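N-acetylneuraminate epimerase (Escherichia coli, PDB 2UVK) converts the alpha-anomer of N-acetylneuraminate to the beta-anomer, speeding the equilibrium between the two forms of this sialic acid in the periplasm. Local coordinates at residues Lys76-Val88 / Val127-Asn140. Sequence-based numbering, arbitrary orientation.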
ATOM      1  N   LYS B  76      15.145  -2.282 -12.087  1.00 11.27           N
ATOM      2  CA  LYS B  76      16.160  -1.633 -11.274  1.00 11.86           C
ATOM      3  C   LYS B  76      15.839  -0.180 -10.989  1.00 12.12           C
ATOM      4  O   LYS B  76      15.469   0.602 -11.924  1.00 13.40           O
ATOM      5  CB  LYS B  76      17.551  -1.782 -11.926  1.00 12.26           C
ATOM      6  CG  LYS B  76      17.996  -3.209 -12.143  1.00 12.91           C
ATOM      7  CD  LYS B  76      18.015  -4.034 -10.856  1.00 14.86           C
ATOM      8  CE  LYS B  76      18.805  -5.309 -10.972  1.00 17.71           C
ATOM      9  NZ  LYS B  76      18.992  -5.899  -9.627  1.00 23.22           N
ATOM     10  N   ASN B  77      16.009   0.218  -9.726  1.00 12.74           N
ATOM     11  CA  ASN B  77      15.922   1.616  -9.349  1.00 13.68           C
ATOM     12  C   ASN B  77      17.255   2.336  -9.695  1.00 13.74           C
ATOM     13  O   ASN B  77      18.180   1.732 -10.252  1.00 13.49           O
ATOM     14  CB  ASN B  77      15.512   1.831  -7.877  1.00 14.62           C
ATOM     15  CG  ASN B  77      16.528   1.303  -6.880  1.00 14.44           C
ATOM     16  OD1 ASN B  77      17.677   1.059  -7.217  1.00 14.95           O
ATOM     17  ND2 ASN B  77      16.094   1.108  -5.631  1.00 16.46           N
ATOM     18  N   SER B  78      17.318   3.617  -9.360  0.50 13.61           N
ATOM     19  CA  SER B  78      18.496   4.439  -9.689  0.50 13.85           C
ATOM     20  C   SER B  78      19.749   4.006  -8.936  0.50 14.30           C
ATOM     21  O   SER B  78      20.861   4.361  -9.320  0.50 13.89           O
ATOM     22  CB  SER B  78      18.193   5.901  -9.404  0.50 14.01           C
ATOM     23  OG  SER B  78      18.033   6.137  -8.015  0.50 14.80           O
ATOM     24  N   GLU B  79      19.571   3.268  -7.848  1.00 14.26           N
ATOM     25  CA  GLU B  79      20.668   2.693  -7.090  1.00 14.55           C
ATOM     26  C   GLU B  79      21.082   1.307  -7.565  1.00 14.17           C
ATOM     27  O   GLU B  79      22.000   0.705  -7.022  1.00 15.90           O
ATOM     28  CB  GLU B  79      20.305   2.664  -5.599  1.00 15.84           C
ATOM     29  CG  GLU B  79      20.100   4.029  -4.984  1.00 17.97           C
ATOM     30  CD  GLU B  79      21.407   4.789  -4.753  1.00 21.44           C
ATOM     31  OE1 GLU B  79      22.459   4.140  -4.567  1.00 22.82           O
ATOM     32  OE2 GLU B  79      21.346   6.031  -4.732  1.00 27.10           O
ATOM     33  N   GLY B  80      20.421   0.778  -8.589  1.00 12.44           N
ATOM     34  CA  GLY B  80      20.757  -0.508  -9.128  1.00 13.06           C
ATOM     35  C   GLY B  80      20.126  -1.717  -8.446  1.00 12.68           C
ATOM     36  O   GLY B  80      20.531  -2.847  -8.692  1.00 14.01           O
ATOM     37  N   LEU B  81      19.158  -1.484  -7.569  1.00 12.19           N
ATOM     38  CA  LEU B  81      18.542  -2.577  -6.841  1.00 11.71           C
ATOM     39  C   LEU B  81      17.192  -2.914  -7.436  1.00  9.89           C
ATOM     40  O   LEU B  81      16.507  -2.047  -7.984  1.00 10.93           O
ATOM     41  CB  LEU B  81      18.376  -2.243  -5.372  1.00 11.39           C
ATOM     42  CG  LEU B  81      19.615  -1.899  -4.537  1.00 14.43           C
ATOM     43  CD1 LEU B  81      19.210  -1.774  -3.068  1.00 16.58           C
ATOM     44  CD2 LEU B  81      20.691  -2.946  -4.750  1.00 16.89           C
ATOM     45  N   THR B  82      16.831  -4.186  -7.325  1.00 10.78           N
ATOM     46  CA  THR B  82      15.556  -4.668  -7.799  1.00  9.92           C
ATOM     47  C   THR B  82      14.446  -4.094  -6.962  1.00 10.19           C
ATOM     48  O   THR B  82      14.498  -4.088  -5.721  1.00 10.70           O
ATOM     49  CB  THR B  82      15.547  -6.204  -7.723  1.00 10.83           C
ATOM     50  OG1 THR B  82      16.540  -6.728  -8.630  1.00 13.50           O
ATOM     51  CG2 THR B  82      14.179  -6.785  -8.067  1.00 11.64           C
ATOM     52  N   GLN B  83      13.406  -3.633  -7.655  1.00  9.43           N
ATOM     53  CA  GLN B  83      12.272  -3.017  -7.001  1.00 10.44           C
ATOM     54  C   GLN B  83      11.025  -3.152  -7.865  1.00  9.71           C
ATOM     55  O   GLN B  83      11.101  -3.449  -9.042  1.00 10.97           O
ATOM     56  CB  GLN B  83      12.509  -1.540  -6.746  1.00 12.04           C
ATOM     57  CG  GLN B  83      12.605  -0.740  -8.040  1.00 12.83           C
ATOM     58  CD  GLN B  83      12.172   0.686  -7.904  1.00 14.66           C
ATOM     59  OE1 GLN B  83      12.138   1.252  -6.810  1.00 18.21           O
ATOM     60  NE2 GLN B  83      11.962   1.330  -9.049  1.00 21.29           N
ATOM     61  N   VAL B  84       9.903  -2.838  -7.244  1.00  9.67           N
ATOM     62  CA  VAL B  84       8.603  -2.788  -7.907  1.00  9.60           C
ATOM     63  C   VAL B  84       8.284  -1.356  -8.287  1.00  9.72           C
ATOM     64  O   VAL B  84       8.397  -0.449  -7.474  1.00 11.90           O
ATOM     65  CB  VAL B  84       7.502  -3.293  -6.920  1.00  9.97           C
ATOM     66  CG1 VAL B  84       6.116  -3.179  -7.512  1.00 11.45           C
ATOM     67  CG2 VAL B  84       7.778  -4.686  -6.507  1.00 14.64           C
ATOM     68  N   PHE B  85       7.806  -1.164  -9.516  1.00  8.31           N
ATOM     69  CA  PHE B  85       7.432   0.174  -9.991  1.00  9.04           C
ATOM     70  C   PHE B  85       5.931   0.438  -9.855  1.00  9.46           C
ATOM     71  O   PHE B  85       5.163  -0.512  -9.780  1.00  9.96           O
ATOM     72  CB  PHE B  85       7.816   0.332 -11.478  1.00  9.20           C
ATOM     73  CG  PHE B  85       9.301   0.474 -11.715  1.00  9.67           C
ATOM     74  CD1 PHE B  85       9.825   1.721 -11.941  1.00 11.63           C
ATOM     75  CD2 PHE B  85      10.129  -0.616 -11.817  1.00 11.71           C
ATOM     76  CE1 PHE B  85      11.170   1.881 -12.155  1.00 12.85           C
ATOM     77  CE2 PHE B  85      11.463  -0.460 -12.050  1.00 13.15           C
ATOM     78  CZ  PHE B  85      11.971   0.816 -12.237  1.00 12.87           C
ATOM     79  N   ASN B  86       5.532   1.704  -9.829  1.00  9.08           N
ATOM     80  CA  ASN B  86       4.115   2.094  -9.730  1.00  9.21           C
ATOM     81  C   ASN B  86       3.734   3.051 -10.840  1.00 10.29           C
ATOM     82  O   ASN B  86       2.824   3.843 -10.684  1.00 11.23           O
ATOM     83  CB  ASN B  86       3.786   2.740  -8.375  1.00  9.22           C
ATOM     84  CG  ASN B  86       4.282   4.191  -8.267  1.00 10.37           C
ATOM     85  OD1 ASN B  86       5.358   4.523  -8.804  1.00 13.39           O
ATOM     86  ND2 ASN B  86       3.518   5.058  -7.599  1.00 10.80           N
ATOM     87  N   ASP B  87       4.454   2.980 -11.954  1.00 10.33           N
ATOM     88  CA  ASP B  87       4.309   3.990 -13.004  1.00 11.13           C
ATOM     89  C   ASP B  87       3.494   3.528 -14.207  1.00 10.88           C
ATOM     90  O   ASP B  87       3.105   2.355 -14.317  1.00 10.97           O
ATOM     91  CB  ASP B  87       5.688   4.507 -13.452  1.00 11.72           C
ATOM     92  CG  ASP B  87       6.594   3.417 -13.987  1.00 11.22           C
ATOM     93  OD1 ASP B  87       6.158   2.233 -14.090  1.00 11.70           O
ATOM     94  OD2 ASP B  87       7.781   3.724 -14.286  1.00 14.38           O
ATOM     95  N   VAL B  88       3.191   4.499 -15.073  1.00 10.90           N
ATOM     96  CA  VAL B  88       2.470   4.239 -16.316  1.00 11.16           C
ATOM     97  C   VAL B  88       3.215   4.922 -17.468  1.00 12.02           C
ATOM     98  O   VAL B  88       3.605   6.093 -17.364  1.00 12.86           O
ATOM     99  CB  VAL B  88       1.036   4.797 -16.238  1.00 11.32           C
ATOM    100  CG1 VAL B  88       0.213   4.407 -17.494  1.00 12.78           C
ATOM    101  CG2 VAL B  88       0.337   4.360 -14.952  1.00 13.14           C
ATOM    102  N   VAL B 127       2.412  -7.920  -5.441  1.00  9.44           N
ATOM    103  CA  VAL B 127       3.148  -7.918  -4.183  1.00  8.81           C
ATOM    104  C   VAL B 127       3.053  -6.547  -3.504  1.00  8.50           C
ATOM    105  O   VAL B 127       2.672  -5.543  -4.124  1.00  9.22           O
ATOM    106  CB  VAL B 127       4.626  -8.254  -4.433  1.00  8.86           C
ATOM    107  CG1 VAL B 127       4.771  -9.595  -5.133  1.00  9.57           C
ATOM    108  CG2 VAL B 127       5.350  -7.107  -5.199  1.00  9.61           C
ATOM    109  N   ASN B 128       3.464  -6.477  -2.243  1.00  8.52           N
ATOM    110  CA  ASN B 128       3.562  -5.235  -1.507  1.00  8.91           C
ATOM    111  C   ASN B 128       4.918  -4.600  -1.819  1.00  8.53           C
ATOM    112  O   ASN B 128       5.964  -5.251  -1.674  1.00  8.53           O
ATOM    113  CB  ASN B 128       3.465  -5.493   0.000  1.00  9.55           C
ATOM    114  CG  ASN B 128       3.648  -4.267   0.823  1.00  9.31           C
ATOM    115  OD1 ASN B 128       4.779  -3.950   1.239  1.00 10.33           O
ATOM    116  ND2 ASN B 128       2.546  -3.544   1.096  1.00 11.63           N
ATOM    117  N   GLN B 129       4.908  -3.342  -2.214  1.00  9.01           N
ATOM    118  CA  GLN B 129       6.162  -2.733  -2.666  1.00  9.11           C
ATOM    119  C   GLN B 129       7.195  -2.674  -1.547  1.00  8.60           C
ATOM    120  O   GLN B 129       8.374  -2.927  -1.800  1.00  9.08           O
ATOM    121  CB  GLN B 129       5.916  -1.372  -3.253  1.00 12.05           C
ATOM    122  CG  GLN B 129       5.598  -0.313  -2.353  1.00 15.99           C
ATOM    123  CD  GLN B 129       5.002   0.900  -3.076  1.00 19.07           C
ATOM    124  OE1 GLN B 129       5.215   1.093  -4.306  1.00 16.59           O
ATOM    125  NE2 GLN B 129       4.237   1.715  -2.327  1.00 22.52           N
ATOM    126  N   ASN B 130       6.783  -2.296  -0.342  1.00  8.55           N
ATOM    127  CA  ASN B 130       7.759  -2.161   0.745  1.00  8.89           C
ATOM    128  C   ASN B 130       8.381  -3.506   1.144  1.00  8.64           C
ATOM    129  O   ASN B 130       9.582  -3.579   1.438  1.00  9.03           O
ATOM    130  CB  ASN B 130       7.151  -1.467   1.969  1.00 10.09           C
ATOM    131  CG  ASN B 130       6.986   0.029   1.773  1.00 10.35           C
ATOM    132  OD1 ASN B 130       7.530   0.585   0.832  1.00 13.63           O
ATOM    133  ND2 ASN B 130       6.247   0.698   2.668  1.00 11.72           N
ATOM    134  N   ILE B 131       7.570  -4.568   1.210  1.00  8.50           N
ATOM    135  CA  ILE B 131       8.095  -5.888   1.584  1.00  9.22           C
ATOM    136  C   ILE B 131       9.021  -6.418   0.490  1.00  9.05           C
ATOM    137  O   ILE B 131      10.130  -6.875   0.753  1.00 10.06           O
ATOM    138  CB  ILE B 131       6.942  -6.873   1.901  1.00 10.13           C
ATOM    139  CG1 ILE B 131       6.227  -6.421   3.172  1.00 10.34           C
ATOM    140  CG2 ILE B 131       7.465  -8.280   2.048  1.00 11.00           C
ATOM    141  CD1 ILE B 131       4.985  -7.199   3.486  1.00 11.14           C
ATOM    142  N   PHE B 132       8.583  -6.337  -0.757  1.00  8.23           N
ATOM    143  CA  PHE B 132       9.378  -6.827  -1.882  1.00  8.37           C
ATOM    144  C   PHE B 132      10.681  -6.002  -2.007  1.00  8.47           C
ATOM    145  O   PHE B 132      11.804  -6.554  -2.101  1.00  9.64           O
ATOM    146  CB  PHE B 132       8.551  -6.713  -3.163  1.00  9.58           C
ATOM    147  CG  PHE B 132       9.241  -7.204  -4.388  1.00 10.60           C
ATOM    148  CD1 PHE B 132       9.022  -8.491  -4.837  1.00 11.11           C
ATOM    149  CD2 PHE B 132      10.090  -6.365  -5.112  1.00 11.80           C
ATOM    150  CE1 PHE B 132       9.654  -8.949  -5.952  1.00 11.95           C
ATOM    151  CE2 PHE B 132      10.690  -6.820  -6.247  1.00 11.91           C
ATOM    152  CZ  PHE B 132      10.487  -8.091  -6.657  1.00 12.21           C
ATOM    153  N   ASN B 133      10.561  -4.683  -2.003  1.00  8.38           N
ATOM    154  CA  ASN B 133      11.767  -3.837  -2.172  1.00  8.73           C
ATOM    155  C   ASN B 133      12.706  -4.023  -0.978  1.00  8.70           C
ATOM    156  O   ASN B 133      13.937  -4.007  -1.139  1.00 10.28           O
ATOM    157  CB  ASN B 133      11.415  -2.369  -2.241  1.00  8.13           C
ATOM    158  CG  ASN B 133      10.662  -1.979  -3.511  1.00  7.44           C
ATOM    159  OD1 ASN B 133      10.504  -2.773  -4.422  1.00  9.37           O
ATOM    160  ND2 ASN B 133      10.191  -0.754  -3.533  1.00 11.30           N
ATOM    161  N   GLY B 134      12.147  -4.153   0.224  1.00  8.92           N
ATOM    162  CA  GLY B 134      12.976  -4.298   1.409  1.00  9.48           C
ATOM    163  C   GLY B 134      13.764  -5.582   1.376  1.00 10.50           C
ATOM    164  O   GLY B 134      14.887  -5.632   1.924  1.00 11.57           O
ATOM    165  N   TYR B 135      13.210  -6.637   0.804  1.00 10.12           N
ATOM    166  CA  TYR B 135      13.951  -7.920   0.695  1.00 11.07           C
ATOM    167  C   TYR B 135      15.252  -7.705  -0.081  1.00 10.97           C
ATOM    168  O   TYR B 135      16.335  -8.155   0.304  1.00 11.95           O
ATOM    169  CB  TYR B 135      13.083  -8.970   0.018  1.00 11.87           C
ATOM    170  CG  TYR B 135      13.725 -10.316  -0.189  1.00 11.71           C
ATOM    171  CD1 TYR B 135      13.949 -11.182   0.892  1.00 12.44           C
ATOM    172  CD2 TYR B 135      14.109 -10.735  -1.443  1.00 14.18           C
ATOM    173  CE1 TYR B 135      14.501 -12.392   0.697  1.00 13.98           C
ATOM    174  CE2 TYR B 135      14.672 -11.959  -1.657  1.00 16.85           C
ATOM    175  CZ  TYR B 135      14.886 -12.794  -0.576  1.00 14.90           C
ATOM    176  OH  TYR B 135      15.473 -14.034  -0.778  1.00 16.70           O
ATOM    177  N   PHE B 136      15.151  -7.010  -1.195  1.00 11.21           N
ATOM    178  CA  PHE B 136      16.348  -6.770  -2.012  1.00 10.37           C
ATOM    179  C   PHE B 136      17.278  -5.757  -1.368  1.00 11.48           C
ATOM    180  O   PHE B 136      18.515  -5.853  -1.550  1.00 12.07           O
ATOM    181  CB  PHE B 136      15.949  -6.415  -3.451  1.00 11.15           C
ATOM    182  CG  PHE B 136      15.386  -7.578  -4.168  1.00 10.23           C
ATOM    183  CD1 PHE B 136      16.219  -8.580  -4.657  1.00 12.56           C
ATOM    184  CD2 PHE B 136      14.015  -7.742  -4.287  1.00 12.64           C
ATOM    185  CE1 PHE B 136      15.707  -9.696  -5.271  1.00 14.31           C
ATOM    186  CE2 PHE B 136      13.502  -8.861  -4.875  1.00 14.27           C
ATOM    187  CZ  PHE B 136      14.334  -9.830  -5.398  1.00 15.14           C
ATOM    188  N   GLU B 137      16.745  -4.796  -0.615  1.00 11.22           N
ATOM    189  CA  GLU B 137      17.586  -3.879   0.141  1.00 12.12           C
ATOM    190  C   GLU B 137      18.387  -4.666   1.171  1.00 12.49           C
ATOM    191  O   GLU B 137      19.615  -4.483   1.320  1.00 13.45           O
ATOM    192  CB  GLU B 137      16.777  -2.794   0.826  1.00 12.26           C
ATOM    193  CG  GLU B 137      16.212  -1.697  -0.114  1.00 12.60           C
ATOM    194  CD  GLU B 137      15.233  -0.761   0.601  0.50 11.69           C
ATOM    195  OE1 GLU B 137      15.229  -0.756   1.846  0.50 12.83           O
ATOM    196  OE2 GLU B 137      14.460  -0.023  -0.081  0.50 13.49           O
ATOM    197  N   ASP B 138      17.697  -5.562   1.873  1.00 12.08           N
ATOM    198  CA  ASP B 138      18.363  -6.385   2.906  1.00 12.26           C
ATOM    199  C   ASP B 138      19.436  -7.301   2.342  1.00 12.96           C
ATOM    200  O   ASP B 138      20.562  -7.379   2.885  1.00 13.75           O
ATOM    201  CB  ASP B 138      17.335  -7.193   3.696  1.00 12.97           C
ATOM    202  CG  ASP B 138      16.435  -6.314   4.520  1.00 12.10           C
ATOM    203  OD1 ASP B 138      16.741  -5.099   4.654  1.00 13.38           O
ATOM    204  OD2 ASP B 138      15.437  -6.856   5.057  1.00 14.50           O
ATOM    205  N   LEU B 139      19.117  -8.029   1.281  1.00 13.59           N
ATOM    206  CA  LEU B 139      20.160  -8.841   0.594  1.00 14.55           C
ATOM    207  C   LEU B 139      21.342  -8.003   0.141  1.00 15.30           C
ATOM    208  O   LEU B 139      22.506  -8.447   0.222  1.00 16.45           O
ATOM    209  CB  LEU B 139      19.596  -9.628  -0.590  1.00 14.27           C
ATOM    210  CG  LEU B 139      18.535 -10.664  -0.253  1.00 16.33           C
ATOM    211  CD1 LEU B 139      18.104 -11.429  -1.487  1.00 19.10           C
ATOM    212  CD2 LEU B 139      19.068 -11.641   0.759  1.00 17.62           C
ATOM    213  N   ASN B 140      21.103  -6.792  -0.334  1.00 15.62           N
ATOM    214  CA  ASN B 140      22.218  -5.941  -0.764  1.00 16.77           C
ATOM    215  C   ASN B 140      23.119  -5.574   0.432  1.00 17.95           C
ATOM    216  O   ASN B 140      24.365  -5.592   0.327  1.00 19.02           O
ATOM    217  CB  ASN B 140      21.672  -4.678  -1.429  1.00 17.19           C
ATOM    218  CG  ASN B 140      22.774  -3.751  -1.914  1.00 17.55           C
ATOM    219  OD1 ASN B 140      23.533  -4.105  -2.806  1.00 20.89           O
ATOM    220  ND2 ASN B 140      22.867  -2.581  -1.321  1.00 19.36           N
TER
HETATM  221  O   HOH W   1      15.009  -2.805  -3.418  1.00 13.87           O
HETATM  222  O   HOH W   2       9.407   1.266  -5.510  1.00 26.32           O
HETATM  223  O   HOH W   3       6.313   1.300  -6.497  1.00 24.92           O
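Asn133 and Val84 make the one direct hydrogen bond between strand 82-84 and helix 129-140, which run antiparallel with their axes 7.2 Å apart. The amide of Asn133 lies against Gln83 and presents OD1 to the strand backbone; Val84 N meets this OD1 at 2.9 Å, in the carbonyl plane and on a lone pair, with an N-H...O angle of 158°. The other end of the same amide, ND2, donates to a water that also reaches Gln83 OE1 and Val84 O, while a second water bridges Thr82 O and Asn133 O. Without the amide, as with an alanine here, Val84 N would probably lose its acceptor and the water at ND2 its donor, breaking that link to the strand.

Carbon contacts flank this polar seam. With OG1 beside the backbone N (chi1 -64°), Thr82 swings CG2 over the centre of the Phe136 ring, 3.9 Å from the centroid and 12° off the normal, a CH-pi contact; the ring's opposite face is taken by Tyr135. The hydroxyl of Thr82 turns instead to Lys76 NZ. Val84 CG2 approaches the Phe132 ring obliquely, and the same methyl meets Val127 CG2 at 3.7 Å. At the far end Leu81 crosses Asn140 at about a right angle, its CD2 lying 3.6 Å from Asn140 CG.

Asn128 caps the helix, its OD1 accepting from Ile131 N, and Gln129 OE1 bonds Asn130 of the second subunit. The contact thus joins a beta-hairpin of Kelch repeat 2 to a helical insertion of repeat 3, between neighbouring blades of the beta-propeller and beside the homodimer interface.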